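Local coordinates for protein putative hexose oxidase (Nonomuraea sp. ATCC 39727, PDB 5AWV) that binds the glycopeptide antibiotic teicoplanin and probably oxidises a sugar carried by it, using a covalently attached FAD, at residues A30-V35 / T67-D72; P40-L45 / N55-Y60; E76-G81 / R512-H517; S119-L124 / V235-E240; L270-G275 / R372-D377. All coordinates share one frame; numbering follows the deposited sequence.

Contact 1 (A30-V35 / T67-D72); sequences AGPVKV and TQQVAD
Q69, on the first turn of helix 67-80, reaches across to A30, G31 and P32 with its amide. Its CG lies beside the backbone N (chi1 -76°) and the chain is extended beyond that, which carries the amide clear of the helix. The polar part is a single bond: Q69 NE2 donates to A30 O over 3.0 Å, nearly straight at 167°, with A30 O close to the amide plane. The other end of the amide is held as well, because Q69 OE1 accepts from the backbone N of G65, and the two bonds together fix the amide's rotation. Van der Waals packing supplies the rest. P32 crosses the glutamine at about a right angle, and its CD lies 3.5 Å from Q69 CD while its CB is 3.3 Å from Q69 OE1. P32 N has no hydrogen to give. The peptide bond before P32 is cis, and G31, with positive phi and no side chain, leaves room for the amide oxygen. Beyond this turn the chain enters strand 33-35, and W142 of the second subunit covers A30. The contact thus ties the approach to an edge strand of the mixed sheet to a helix of the PCMH-type FAD-binding domain.

Contact 2 (P40-L45 / N55-Y60); sequences PRYLNL and NGEPDY
Y42 is the centre of this contact, its phenol end meeting P58 and E57. With CG anti to the backbone N (chi1 179°), the ring leaves helix 42-46 towards the 55-60 loop and brings OH against the backbone. There Y42 OH donates to P58 O over 2.7 Å, arriving in the carbonyl plane on a lone pair, with a C=O...O angle of 134°. A tyrosine suits the place: the ring spans the gap and the hydroxyl satisfies a carbonyl in buried surroundings. P58 also touches with its CD, which lies 3.3 Å from Y42 OH and 4.2 Å from Y42 CZ. Its nitrogen, lacking a hydrogen, cannot compete for the hydroxyl. E57 approaches from another direction; its chain bends at chi2, which swings E57 OE2 to 3.0 Å from Y42 OH. The carboxylate stands oblique to the tyrosine ring, the two planes 52° apart. E57 also has a long, weak ion pair with K46. Around this trio, Y42 also packs on V35 of strand 33-35 and P58 on I105 of strand 104-107, while N44 on the same helix bonds to R349 and W350 of the second subunit. Helix 42-46 is thereby fastened to the loop that leads straight into strand 60-63.

Contact 3 (E76-G81 / R512-H517); sequences ETVRTG and RNHFHH
T77 and H514 meet through one short bond, and V78 shapes the ground beside it. The T77 hydroxyl takes the crowded position between backbone N and carbonyl carbon (chi1 63°), so that OG1 faces the incoming loop and can also give its hydrogen to V74 O in the preceding helical turn. That leaves T77 OG1 to accept from H514 NE2 at 2.8 Å, near the plane of the imidazole. H514 itself extends with CG anti to its N (chi1 -169°), bringing NE2 up to the helix. V78 divides its two methyls: V78 CG2 sits over one face of the H514 ring in a CH-pi contact, 4.0 Å from the centroid and 15° off the normal, whereas V78 CG1 touches R512 NH2 at 3.8 Å. The R512 side chain is held by NH1, which donates to K189 O. Beyond the contact the helix ends in a Schellman motif at G81, whose positive phi suits glycine. T80 OG1 joins T80 N on E76 O, the two donors coming from opposite faces of its plane. H514 ND1 is bonded to a citrate, probably from the crystallisation liquor. With NE2 donating to a threonine and ND1 meeting an anionic ligand, the imidazole would be expected to favour its doubly protonated, positively charged form in this crystal.

Contact 4 (S119-L124 / V235-E240); sequences SMNAFL and VGRNPE
N121 turns its CG anti to the backbone N (chi1 -170°), and R237, bent at chi3 (59°), folds its guanidinium back to meet it. The result is an offset overlap of flat groups, the amide and guanidinium planes 25° apart, with N121 ND2 about 4.0 Å above one face of R237. R237 NH1 rests 3.7 Å from N121 CB, and R237 NH2 is held in place by P118 O. N121 ND2 also comes within 3.5 Å of R237 CA, and its bond to Y116 OH is weak. N121 OD1 lies 3.0 Å from G236 O; both are acceptors, so this is mere proximity. Asparagine tolerates positive phi well, which fits its role here: with A122 it faces D117 in a G1 beta bulge. Two residues on, F123 presents its ring edge to the carbonyl oxygen of P239, F123 CZ being 3.5 Å from P239 O; the apolar part is F123 CZ against P239 CB at 3.9 Å. The bulge lies in the turn between strands 114-117 and 122-125 at one margin of the five-stranded sheet. R237 and P239 pack on Y116 of that outer strand, F123 meets W142 of helix 131-142 edge to face, and strand 122-125 pairs on its other side with 223-229.

Contact 5 (L270-G275 / R372-D377); sequences LLRNHG and RKRLTD
R374 offers one guanidinium face to R272, whose CG lies over its centre, 3.7 Å above the plane, while the carboxyl carbon of D377 lies in plane at its edge. R272 in turn has the D377 carboxylate over one face, the two planes only 12° apart, and a water at its edge. R272, R374 and D377 thus form a salt-bridge network between helix 264-280 and the loop and first residue of helix 377-387. D377 OD1 serves both arginines. D377 OD1 bridges to R374 NH1 at 2.8 Å; towards R272 it lies well out of the guanidinium plane, so that charge alone attracts. Its exact place is doubtful, because the model sets it too close to R272. The two side chains cross obliquely as both arginines gather round D377, and R374 NE also pairs with E276. R374 starts with CG between N and carbonyl carbon (chi1 71°), then runs extended across R272, and R374 NH1 also donates to L375 O (2.8 Å, 148°). Glycine suits position 275, since R374 CB comes to 3.7 Å from G275 CA and leaves no room for a side chain. T376 caps the following helix through Q379 N. R272 NH1 and NH2 each bond to bound peptide backbone, which places the network beside the ligand, and S268 OG steadies R272 NE. One water completes the link, accepting from R272 NH2 at 3.3 Å and donating to D377 O at 2.8 Å.

How the contacts relate
Contacts 1, 2 and 3 cluster on one side of the chain and touch one another; contact 5 lies across the centre, about 45 to 50 Å from them between centres. Contacts 1 and 3 share helix 67-80, joined further by the K34–E76 salt bridge, and Y60 of contact 2 probably bonds to E76 as well. Contact 1 is at the surface, contacts 2 and 5 are buried, and 3 and 4 lie between. Single hydrogen bonds to backbone or hydroxyl serve contacts 1 to 3, contact 4 relies on van der Waals contact of an amide over a guanidinium face and a ring edge, and contact 5, next to the glycopeptide, gathers charges. Contacts 1, 2 and 4 also border the second subunit.

Contact 1 (A30-V35 / T67-D72)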
# COMPACT_ATOMS: atom_id res chain seq x y z
N ALA A 30 21.98 10.82 -3.29
CA ALA A 30 21.52 11.43 -4.53
C ALA A 30 20.53 12.60 -4.22
O ALA A 30 20.13 12.80 -3.09
CB ALA A 30 20.84 10.36 -5.34
N GLY A 31 20.22 13.37 -5.25
CA GLY A 31 19.34 14.53 -5.19
C GLY A 31 19.98 15.77 -4.57
O GLY A 31 21.10 15.72 -4.15
N PRO A 32 19.24 16.86 -4.46
CA PRO A 32 17.83 16.96 -4.82
C PRO A 32 17.71 17.32 -6.27
O PRO A 32 18.66 17.86 -6.79
CB PRO A 32 17.34 18.11 -3.95
CG PRO A 32 18.59 18.97 -3.75
CD PRO A 32 19.69 17.98 -3.59
N VAL A 33 16.59 17.05 -6.93
CA VAL A 33 16.41 17.50 -8.25
C VAL A 33 15.02 18.11 -8.37
O VAL A 33 14.00 17.46 -8.13
CB VAL A 33 16.50 16.35 -9.31
CG1 VAL A 33 16.59 16.92 -10.70
CG2 VAL A 33 17.68 15.42 -9.03
N LYS A 34 14.93 19.33 -8.88
CA LYS A 34 13.64 19.90 -9.20
C LYS A 34 13.39 19.68 -10.64
O LYS A 34 14.06 20.26 -11.44
CB LYS A 34 13.59 21.41 -8.93
CG LYS A 34 13.18 21.74 -7.52
CD LYS A 34 14.24 22.51 -6.73
CE LYS A 34 13.61 23.60 -5.87
NZ LYS A 34 12.80 24.56 -6.71
N VAL A 35 12.41 18.87 -10.98
CA VAL A 35 12.08 18.49 -12.32
C VAL A 35 10.86 19.34 -12.75
O VAL A 35 9.71 19.08 -12.35
CB VAL A 35 11.72 16.99 -12.39
CG1 VAL A 35 11.36 16.58 -13.81
CG2 VAL A 35 12.90 16.18 -11.84
N THR A 67 16.54 12.84 4.22
CA THR A 67 15.57 13.47 5.16
C THR A 67 15.74 14.99 5.10
O THR A 67 14.75 15.74 5.00
CB THR A 67 15.75 12.93 6.56
OG1 THR A 67 15.47 11.54 6.51
CG2 THR A 67 14.84 13.61 7.56
N GLN A 68 17.00 15.46 5.07
CA GLN A 68 17.24 16.92 4.98
C GLN A 68 16.68 17.51 3.71
O GLN A 68 16.13 18.59 3.69
CB GLN A 68 18.74 17.30 5.12
CG GLN A 68 19.01 18.82 5.05
CD GLN A 68 18.32 19.57 6.21
OE1 GLN A 68 17.56 20.55 6.00
NE2 GLN A 68 18.47 19.03 7.42
N GLN A 69 16.90 16.86 2.60
CA GLN A 69 16.31 17.31 1.40
C GLN A 69 14.79 17.34 1.43
O GLN A 69 14.17 18.24 0.82
CB GLN A 69 16.72 16.40 0.25
CG GLN A 69 18.15 16.64 -0.25
CD GLN A 69 18.54 15.58 -1.29
OE1 GLN A 69 17.80 15.30 -2.20
NE2 GLN A 69 19.68 15.00 -1.13
N VAL A 70 14.17 16.34 2.07
CA VAL A 70 12.69 16.42 2.24
C VAL A 70 12.32 17.68 3.02
O VAL A 70 11.39 18.42 2.63
CB VAL A 70 12.12 15.15 2.98
CG1 VAL A 70 10.63 15.27 3.24
CG2 VAL A 70 12.40 13.90 2.17
N ALA A 71 12.95 17.85 4.17
CA ALA A 71 12.68 19.04 5.01
C ALA A 71 12.81 20.33 4.21
O ALA A 71 11.89 21.18 4.25
CB ALA A 71 13.55 19.07 6.19
N ASP A 72 13.86 20.46 3.41
CA ASP A 72 13.99 21.67 2.50
C ASP A 72 12.88 21.78 1.47
O ASP A 72 12.38 22.89 1.13
CB ASP A 72 15.36 21.76 1.78
CG ASP A 72 16.56 21.67 2.74
OD1 ASP A 72 16.44 22.16 3.89
OD2 ASP A 72 17.63 21.10 2.34

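Contact 2 (P40-L45 / N55-Y60)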
# COMPACT_ATOMS: atom_id res chain seq x y z
N PRO A 40 13.47 16.52 -19.20
CA PRO A 40 12.98 15.31 -19.85
C PRO A 40 12.43 14.24 -18.87
O PRO A 40 11.73 13.38 -19.32
CB PRO A 40 14.24 14.73 -20.51
CG PRO A 40 15.36 15.38 -19.87
CD PRO A 40 14.90 16.71 -19.38
N ARG A 41 12.79 14.26 -17.59
CA ARG A 41 12.18 13.37 -16.61
C ARG A 41 10.73 13.71 -16.24
O ARG A 41 10.01 12.90 -15.59
CB ARG A 41 13.02 13.35 -15.30
CG ARG A 41 14.39 12.77 -15.53
CD ARG A 41 15.38 13.13 -14.49
NE ARG A 41 15.81 14.49 -14.58
CZ ARG A 41 16.87 14.97 -13.95
NH1 ARG A 41 17.63 14.22 -13.09
NH2 ARG A 41 17.15 16.24 -14.15
N TYR A 42 10.27 14.90 -16.58
CA TYR A 42 8.98 15.37 -16.00
C TYR A 42 7.78 14.48 -16.28
O TYR A 42 7.02 14.12 -15.36
CB TYR A 42 8.66 16.82 -16.49
CG TYR A 42 7.37 17.41 -16.01
CD1 TYR A 42 7.25 17.98 -14.76
CD2 TYR A 42 6.26 17.40 -16.83
CE1 TYR A 42 6.04 18.55 -14.33
CE2 TYR A 42 5.04 17.96 -16.42
CZ TYR A 42 4.95 18.53 -15.17
OH TYR A 42 3.72 19.06 -14.78
N LEU A 43 7.56 14.16 -17.55
CA LEU A 43 6.42 13.31 -17.92
C LEU A 43 6.44 11.91 -17.26
O LEU A 43 5.39 11.41 -16.88
CB LEU A 43 6.15 13.24 -19.45
CG LEU A 43 5.64 14.57 -20.12
CD1 LEU A 43 5.68 14.52 -21.65
CD2 LEU A 43 4.20 14.97 -19.75
N ASN A 44 7.59 11.24 -17.20
CA ASN A 44 7.70 9.99 -16.49
C ASN A 44 7.20 10.16 -15.07
O ASN A 44 6.44 9.32 -14.59
CB ASN A 44 9.12 9.41 -16.51
CG ASN A 44 9.49 8.79 -17.88
OD1 ASN A 44 8.68 8.81 -18.84
ND2 ASN A 44 10.56 8.12 -17.91
N LEU A 45 7.67 11.18 -14.40
CA LEU A 45 7.35 11.35 -13.01
C LEU A 45 5.90 11.75 -12.76
O LEU A 45 5.30 11.26 -11.80
CB LEU A 45 8.31 12.28 -12.34
CG LEU A 45 9.74 11.75 -12.32
CD1 LEU A 45 10.73 12.82 -11.84
CD2 LEU A 45 9.84 10.54 -11.42
N ASN A 55 -4.92 12.66 -13.27
CA ASN A 55 -3.84 13.42 -13.88
C ASN A 55 -3.73 14.74 -13.24
O ASN A 55 -4.73 15.31 -12.85
CB ASN A 55 -4.11 13.69 -15.37
CG ASN A 55 -3.95 12.45 -16.18
OD1 ASN A 55 -4.94 11.81 -16.48
ND2 ASN A 55 -2.71 12.01 -16.39
N GLY A 56 -2.52 15.19 -13.14
CA GLY A 56 -2.20 16.50 -12.65
C GLY A 56 -1.17 17.14 -13.54
O GLY A 56 -0.72 16.52 -14.52
N GLU A 57 -0.82 18.37 -13.21
CA GLU A 57 0.15 19.15 -13.97
C GLU A 57 0.92 20.00 -12.94
O GLU A 57 0.67 21.17 -12.78
CB GLU A 57 -0.61 20.03 -15.02
CG GLU A 57 0.28 20.76 -16.03
CD GLU A 57 1.09 19.79 -16.92
OE1 GLU A 57 0.50 18.72 -17.26
OE2 GLU A 57 2.28 20.10 -17.25
N PRO A 58 1.82 19.37 -12.18
CA PRO A 58 2.48 20.15 -11.17
C PRO A 58 3.48 21.17 -11.75
O PRO A 58 4.05 20.94 -12.82
CB PRO A 58 3.22 19.09 -10.33
CG PRO A 58 3.33 17.92 -11.23
CD PRO A 58 2.18 17.93 -12.12
N ASP A 59 3.74 22.23 -10.99
CA ASP A 59 4.81 23.18 -11.33
C ASP A 59 6.16 22.48 -11.41
O ASP A 59 6.97 22.76 -12.31
CB ASP A 59 4.88 24.32 -10.31
CG ASP A 59 3.63 25.22 -10.32
OD1 ASP A 59 2.80 25.19 -11.28
OD2 ASP A 59 3.47 25.95 -9.37
N TYR A 60 6.44 21.60 -10.43
CA TYR A 60 7.64 20.80 -10.53
C TYR A 60 7.43 19.54 -9.76
O TYR A 60 6.50 19.49 -8.91
CB TYR A 60 8.92 21.53 -10.03
CG TYR A 60 8.92 22.14 -8.67
CD1 TYR A 60 8.40 23.44 -8.43
CD2 TYR A 60 9.51 21.46 -7.58
CE1 TYR A 60 8.42 23.99 -7.13
CE2 TYR A 60 9.50 21.99 -6.35
CZ TYR A 60 8.96 23.27 -6.11
OH TYR A 60 8.98 23.73 -4.77

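Contact 3 (E76-G81 / R512-H517)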
# COMPACT_ATOMS: atom_id res chain seq x y z
N GLU A 76 10.17 24.84 1.31
CA GLU A 76 9.93 25.54 0.09
C GLU A 76 8.46 25.68 -0.36
O GLU A 76 8.05 26.76 -0.83
CB GLU A 76 10.78 24.96 -1.05
CG GLU A 76 10.63 25.82 -2.30
CD GLU A 76 11.64 25.52 -3.40
OE1 GLU A 76 11.34 25.96 -4.53
OE2 GLU A 76 12.69 24.84 -3.15
N THR A 77 7.67 24.61 -0.22
CA THR A 77 6.29 24.68 -0.57
C THR A 77 5.57 25.56 0.49
O THR A 77 4.60 26.16 0.18
CB THR A 77 5.62 23.28 -0.63
OG1 THR A 77 5.65 22.68 0.68
CG2 THR A 77 6.36 22.36 -1.63
N VAL A 78 5.99 25.51 1.74
CA VAL A 78 5.31 26.36 2.75
C VAL A 78 5.56 27.85 2.44
O VAL A 78 4.64 28.65 2.43
CB VAL A 78 5.81 26.09 4.14
CG1 VAL A 78 5.00 26.93 5.15
CG2 VAL A 78 5.62 24.66 4.50
N ARG A 79 6.79 28.15 2.08
CA ARG A 79 7.24 29.51 1.82
C ARG A 79 6.58 30.07 0.53
O ARG A 79 6.11 31.20 0.56
CB ARG A 79 8.80 29.57 1.88
CG ARG A 79 9.48 30.78 1.28
CD ARG A 79 9.71 30.70 -0.24
NE ARG A 79 11.13 30.74 -0.68
CZ ARG A 79 11.55 30.94 -1.94
NH1 ARG A 79 10.71 31.10 -2.95
NH2 ARG A 79 12.86 30.96 -2.19
N THR A 80 6.45 29.29 -0.54
CA THR A 80 5.75 29.72 -1.77
C THR A 80 4.24 29.52 -1.73
O THR A 80 3.52 29.91 -2.67
CB THR A 80 6.25 28.97 -3.03
OG1 THR A 80 6.16 27.54 -2.82
CG2 THR A 80 7.66 29.33 -3.31
N GLY A 81 3.73 28.91 -0.65
CA GLY A 81 2.32 28.56 -0.59
C GLY A 81 1.86 27.67 -1.75
O GLY A 81 0.76 27.85 -2.27
N ARG A 512 -1.10 23.95 10.48
CA ARG A 512 -1.48 24.74 9.32
C ARG A 512 -2.24 23.99 8.24
O ARG A 512 -2.65 24.61 7.23
CB ARG A 512 -0.28 25.41 8.65
CG ARG A 512 0.48 26.33 9.60
CD ARG A 512 1.94 26.46 9.20
NE ARG A 512 2.00 27.24 8.00
CZ ARG A 512 2.27 28.55 7.92
NH1 ARG A 512 2.55 29.28 8.99
NH2 ARG A 512 2.27 29.10 6.74
N ASN A 513 -2.47 22.70 8.43
CA ASN A 513 -3.14 21.93 7.41
C ASN A 513 -2.43 22.02 6.06
O ASN A 513 -3.01 22.22 5.00
CB ASN A 513 -4.63 22.32 7.33
CG ASN A 513 -5.47 21.27 6.58
OD1 ASN A 513 -6.40 21.59 5.84
ND2 ASN A 513 -5.07 20.07 6.71
N HIS A 514 -1.11 21.91 6.10
CA HIS A 514 -0.36 21.95 4.84
C HIS A 514 -0.41 20.60 4.13
O HIS A 514 -0.21 20.57 2.94
CB HIS A 514 1.07 22.32 5.13
CG HIS A 514 1.87 22.62 3.92
ND1 HIS A 514 1.60 23.70 3.10
CD2 HIS A 514 2.93 21.97 3.38
CE1 HIS A 514 2.45 23.69 2.09
NE2 HIS A 514 3.27 22.66 2.23
N PHE A 515 -0.66 19.52 4.87
CA PHE A 515 -0.82 18.17 4.25
C PHE A 515 -2.29 17.83 4.19
O PHE A 515 -2.91 17.62 5.20
CB PHE A 515 -0.01 17.17 5.03
CG PHE A 515 1.43 17.50 5.01
CD1 PHE A 515 2.19 17.17 3.89
CD2 PHE A 515 2.02 18.27 6.03
CE1 PHE A 515 3.51 17.53 3.80
CE2 PHE A 515 3.38 18.62 5.92
CZ PHE A 515 4.11 18.22 4.81
N HIS A 516 -2.86 17.88 2.99
CA HIS A 516 -4.26 17.66 2.81
C HIS A 516 -4.64 17.12 1.41
O HIS A 516 -3.90 17.25 0.48
CB HIS A 516 -5.08 18.98 3.16
CG HIS A 516 -4.92 20.08 2.17
ND1 HIS A 516 -5.76 20.25 1.11
CD2 HIS A 516 -3.97 21.06 2.07
CE1 HIS A 516 -5.34 21.28 0.37
NE2 HIS A 516 -4.24 21.77 0.94
N HIS A 517 -5.84 16.55 1.35
CA HIS A 517 -6.45 15.94 0.17
C HIS A 517 -7.88 15.61 0.47
O HIS A 517 -8.34 15.87 1.57
CB HIS A 517 -5.62 14.73 -0.31
CG HIS A 517 -5.38 13.68 0.74
ND1 HIS A 517 -6.39 12.92 1.27
CD2 HIS A 517 -4.24 13.27 1.35
CE1 HIS A 517 -5.88 12.04 2.13
NE2 HIS A 517 -4.57 12.23 2.19

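Contact 4 (S119-L124 / V235-E240)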
# COMPACT_ATOMS: atom_id res chain seq x y z
N SER A 119 20.88 0.75 16.08
CA SER A 119 20.60 1.74 17.16
C SER A 119 19.09 1.80 17.45
O SER A 119 18.68 2.23 18.52
CB SER A 119 21.10 3.09 16.77
OG SER A 119 20.24 3.54 15.73
N MET A 120 18.26 1.31 16.53
CA MET A 120 16.84 1.06 16.82
C MET A 120 16.52 -0.40 17.12
O MET A 120 15.42 -0.69 17.64
CB MET A 120 15.99 1.60 15.67
CG MET A 120 16.28 3.06 15.40
SD MET A 120 15.57 4.15 16.71
CE MET A 120 14.08 4.72 15.91
N ASN A 121 17.49 -1.32 16.88
CA ASN A 121 17.29 -2.77 16.95
C ASN A 121 15.97 -3.10 16.17
O ASN A 121 15.08 -3.80 16.66
CB ASN A 121 17.27 -3.31 18.41
CG ASN A 121 17.31 -4.79 18.49
OD1 ASN A 121 16.73 -5.42 19.42
ND2 ASN A 121 18.04 -5.37 17.62
N ALA A 122 15.95 -2.64 14.93
CA ALA A 122 14.79 -2.81 14.03
C ALA A 122 15.27 -2.67 12.62
O ALA A 122 16.33 -2.15 12.38
CB ALA A 122 13.75 -1.72 14.31
N PHE A 123 14.44 -3.11 11.69
CA PHE A 123 14.65 -2.88 10.26
C PHE A 123 14.18 -1.56 9.79
O PHE A 123 13.04 -1.19 9.95
CB PHE A 123 13.95 -3.98 9.47
CG PHE A 123 14.59 -5.28 9.62
CD1 PHE A 123 15.67 -5.62 8.85
CD2 PHE A 123 14.15 -6.17 10.54
CE1 PHE A 123 16.25 -6.85 8.97
CE2 PHE A 123 14.74 -7.35 10.67
CZ PHE A 123 15.78 -7.73 9.89
N LEU A 124 15.08 -0.79 9.23
CA LEU A 124 14.82 0.48 8.60
C LEU A 124 14.37 0.17 7.16
O LEU A 124 15.10 -0.57 6.38
CB LEU A 124 16.14 1.27 8.55
CG LEU A 124 16.12 2.75 8.17
CD1 LEU A 124 17.46 3.47 8.20
CD2 LEU A 124 15.64 3.00 6.82
N VAL A 235 13.17 -10.35 21.82
CA VAL A 235 13.73 -11.51 21.13
C VAL A 235 15.22 -11.34 20.97
O VAL A 235 15.85 -12.03 20.14
CB VAL A 235 13.10 -11.69 19.72
CG1 VAL A 235 11.63 -12.08 19.85
CG2 VAL A 235 13.30 -10.45 18.85
N GLY A 236 15.79 -10.40 21.73
CA GLY A 236 17.20 -10.07 21.58
C GLY A 236 17.47 -9.15 20.42
O GLY A 236 16.64 -8.32 20.01
N ARG A 237 18.65 -9.33 19.88
CA ARG A 237 19.18 -8.48 18.83
C ARG A 237 19.55 -9.26 17.56
O ARG A 237 20.14 -8.68 16.65
CB ARG A 237 20.43 -7.74 19.32
CG ARG A 237 20.19 -6.94 20.58
CD ARG A 237 21.46 -6.22 20.99
NE ARG A 237 21.98 -5.32 19.98
CZ ARG A 237 21.44 -4.13 19.70
NH1 ARG A 237 20.35 -3.69 20.35
NH2 ARG A 237 21.96 -3.37 18.76
N ASN A 238 19.13 -10.51 17.46
CA ASN A 238 19.40 -11.31 16.31
C ASN A 238 18.38 -10.84 15.18
O ASN A 238 17.17 -11.08 15.33
CB ASN A 238 19.15 -12.76 16.70
CG ASN A 238 19.36 -13.74 15.55
OD1 ASN A 238 19.06 -14.92 15.71
ND2 ASN A 238 19.84 -13.27 14.40
N PRO A 239 18.86 -10.18 14.13
CA PRO A 239 17.90 -9.58 13.16
C PRO A 239 16.97 -10.64 12.55
O PRO A 239 15.81 -10.33 12.20
CB PRO A 239 18.81 -8.93 12.12
CG PRO A 239 20.02 -8.66 12.87
CD PRO A 239 20.24 -9.90 13.70
N GLU A 240 17.45 -11.89 12.48
CA GLU A 240 16.58 -12.98 11.98
C GLU A 240 15.34 -13.25 12.80
O GLU A 240 14.47 -13.96 12.34
CB GLU A 240 17.36 -14.28 11.82
CG GLU A 240 18.52 -14.23 10.86
CD GLU A 240 18.99 -15.66 10.57
OE1 GLU A 240 19.90 -16.14 11.29
OE2 GLU A 240 18.39 -16.31 9.69

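Contact 5 (L270-G275 / R372-D377)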
# COMPACT_ATOMS: atom_id res chain seq x y z
N LEU A 270 -23.19 -20.51 -2.60
CA LEU A 270 -21.75 -20.26 -2.60
C LEU A 270 -21.33 -19.11 -1.60
O LEU A 270 -20.45 -19.29 -0.78
CB LEU A 270 -21.27 -19.89 -4.02
CG LEU A 270 -19.80 -19.44 -4.17
CD1 LEU A 270 -18.84 -20.53 -3.77
CD2 LEU A 270 -19.52 -19.09 -5.59
N LEU A 271 -21.94 -17.96 -1.75
CA LEU A 271 -21.65 -16.81 -0.87
C LEU A 271 -22.01 -17.07 0.57
O LEU A 271 -21.22 -16.67 1.44
CB LEU A 271 -22.23 -15.51 -1.39
CG LEU A 271 -21.38 -14.82 -2.43
CD1 LEU A 271 -21.27 -15.60 -3.73
CD2 LEU A 271 -21.93 -13.43 -2.63
N ARG A 272 -23.08 -17.87 0.85
CA ARG A 272 -23.37 -18.26 2.20
C ARG A 272 -22.35 -19.21 2.75
O ARG A 272 -21.91 -19.05 3.88
CB ARG A 272 -24.79 -18.82 2.44
CG ARG A 272 -25.87 -17.84 2.03
CD ARG A 272 -27.24 -18.43 2.21
NE ARG A 272 -28.24 -17.58 1.52
CZ ARG A 272 -29.53 -17.55 1.84
NH1 ARG A 272 -30.00 -18.29 2.89
NH2 ARG A 272 -30.36 -16.76 1.10
N ASN A 273 -22.02 -20.23 1.99
CA ASN A 273 -20.99 -21.21 2.38
C ASN A 273 -19.66 -20.49 2.81
O ASN A 273 -19.07 -20.78 3.83
CB ASN A 273 -20.63 -22.09 1.19
CG ASN A 273 -21.63 -23.20 0.88
OD1 ASN A 273 -21.51 -23.87 -0.13
ND2 ASN A 273 -22.62 -23.35 1.70
N HIS A 274 -19.18 -19.68 1.90
CA HIS A 274 -17.94 -18.96 2.02
C HIS A 274 -17.96 -18.04 3.22
O HIS A 274 -17.07 -18.09 4.01
CB HIS A 274 -17.68 -18.17 0.74
CG HIS A 274 -16.49 -17.25 0.83
ND1 HIS A 274 -16.62 -15.91 1.20
CD2 HIS A 274 -15.17 -17.46 0.62
CE1 HIS A 274 -15.43 -15.34 1.22
NE2 HIS A 274 -14.54 -16.24 0.84
N GLY A 275 -18.99 -17.23 3.33
CA GLY A 275 -19.10 -16.28 4.43
C GLY A 275 -19.20 -16.92 5.77
O GLY A 275 -18.55 -16.46 6.73
N ARG A 372 -17.81 -8.15 9.42
CA ARG A 372 -17.71 -8.94 10.67
C ARG A 372 -18.47 -10.24 10.62
O ARG A 372 -18.17 -11.13 11.37
CB ARG A 372 -18.30 -8.15 11.86
CG ARG A 372 -17.68 -6.81 12.03
CD ARG A 372 -18.50 -6.00 13.04
NE ARG A 372 -18.20 -6.56 14.38
CZ ARG A 372 -18.95 -6.38 15.46
NH1 ARG A 372 -20.12 -5.74 15.40
NH2 ARG A 372 -18.55 -6.88 16.62
N LYS A 373 -19.47 -10.33 9.75
CA LYS A 373 -20.31 -11.51 9.53
C LYS A 373 -20.47 -11.58 8.02
O LYS A 373 -20.13 -10.61 7.33
CB LYS A 373 -21.65 -11.33 10.18
CG LYS A 373 -21.59 -11.39 11.65
CD LYS A 373 -22.93 -10.94 12.21
CE LYS A 373 -23.82 -12.07 12.62
NZ LYS A 373 -23.95 -12.06 14.12
N ARG A 374 -21.02 -12.68 7.50
CA ARG A 374 -21.30 -12.70 6.08
C ARG A 374 -22.28 -11.67 5.65
O ARG A 374 -23.19 -11.20 6.39
CB ARG A 374 -21.78 -14.08 5.64
CG ARG A 374 -23.21 -14.42 6.14
CD ARG A 374 -23.70 -15.53 5.24
NE ARG A 374 -24.95 -16.17 5.59
CZ ARG A 374 -26.15 -15.84 5.13
NH1 ARG A 374 -26.31 -14.80 4.32
NH2 ARG A 374 -27.19 -16.63 5.45
N LEU A 375 -22.16 -11.35 4.38
CA LEU A 375 -23.22 -10.64 3.70
C LEU A 375 -24.58 -11.31 3.95
O LEU A 375 -24.70 -12.52 3.96
CB LEU A 375 -22.94 -10.58 2.20
CG LEU A 375 -21.80 -9.67 1.73
CD1 LEU A 375 -21.48 -9.87 0.23
CD2 LEU A 375 -22.05 -8.17 1.97
N THR A 376 -25.61 -10.52 4.16
CA THR A 376 -26.93 -11.04 4.49
C THR A 376 -27.52 -11.55 3.20
O THR A 376 -27.00 -11.35 2.05
CB THR A 376 -27.88 -9.91 5.01
OG1 THR A 376 -28.18 -9.03 3.93
CG2 THR A 376 -27.26 -9.22 6.18
N ASP A 377 -28.64 -12.26 3.36
CA ASP A 377 -29.31 -12.80 2.21
C ASP A 377 -29.74 -11.73 1.21
O ASP A 377 -29.61 -11.94 0.03
CB ASP A 377 -30.52 -13.62 2.64
CG ASP A 377 -30.14 -14.84 3.50
OD1 ASP A 377 -28.95 -15.28 3.48
OD2 ASP A 377 -31.04 -15.31 4.24
O HOH W 1 -29.59 -14.49 -1.10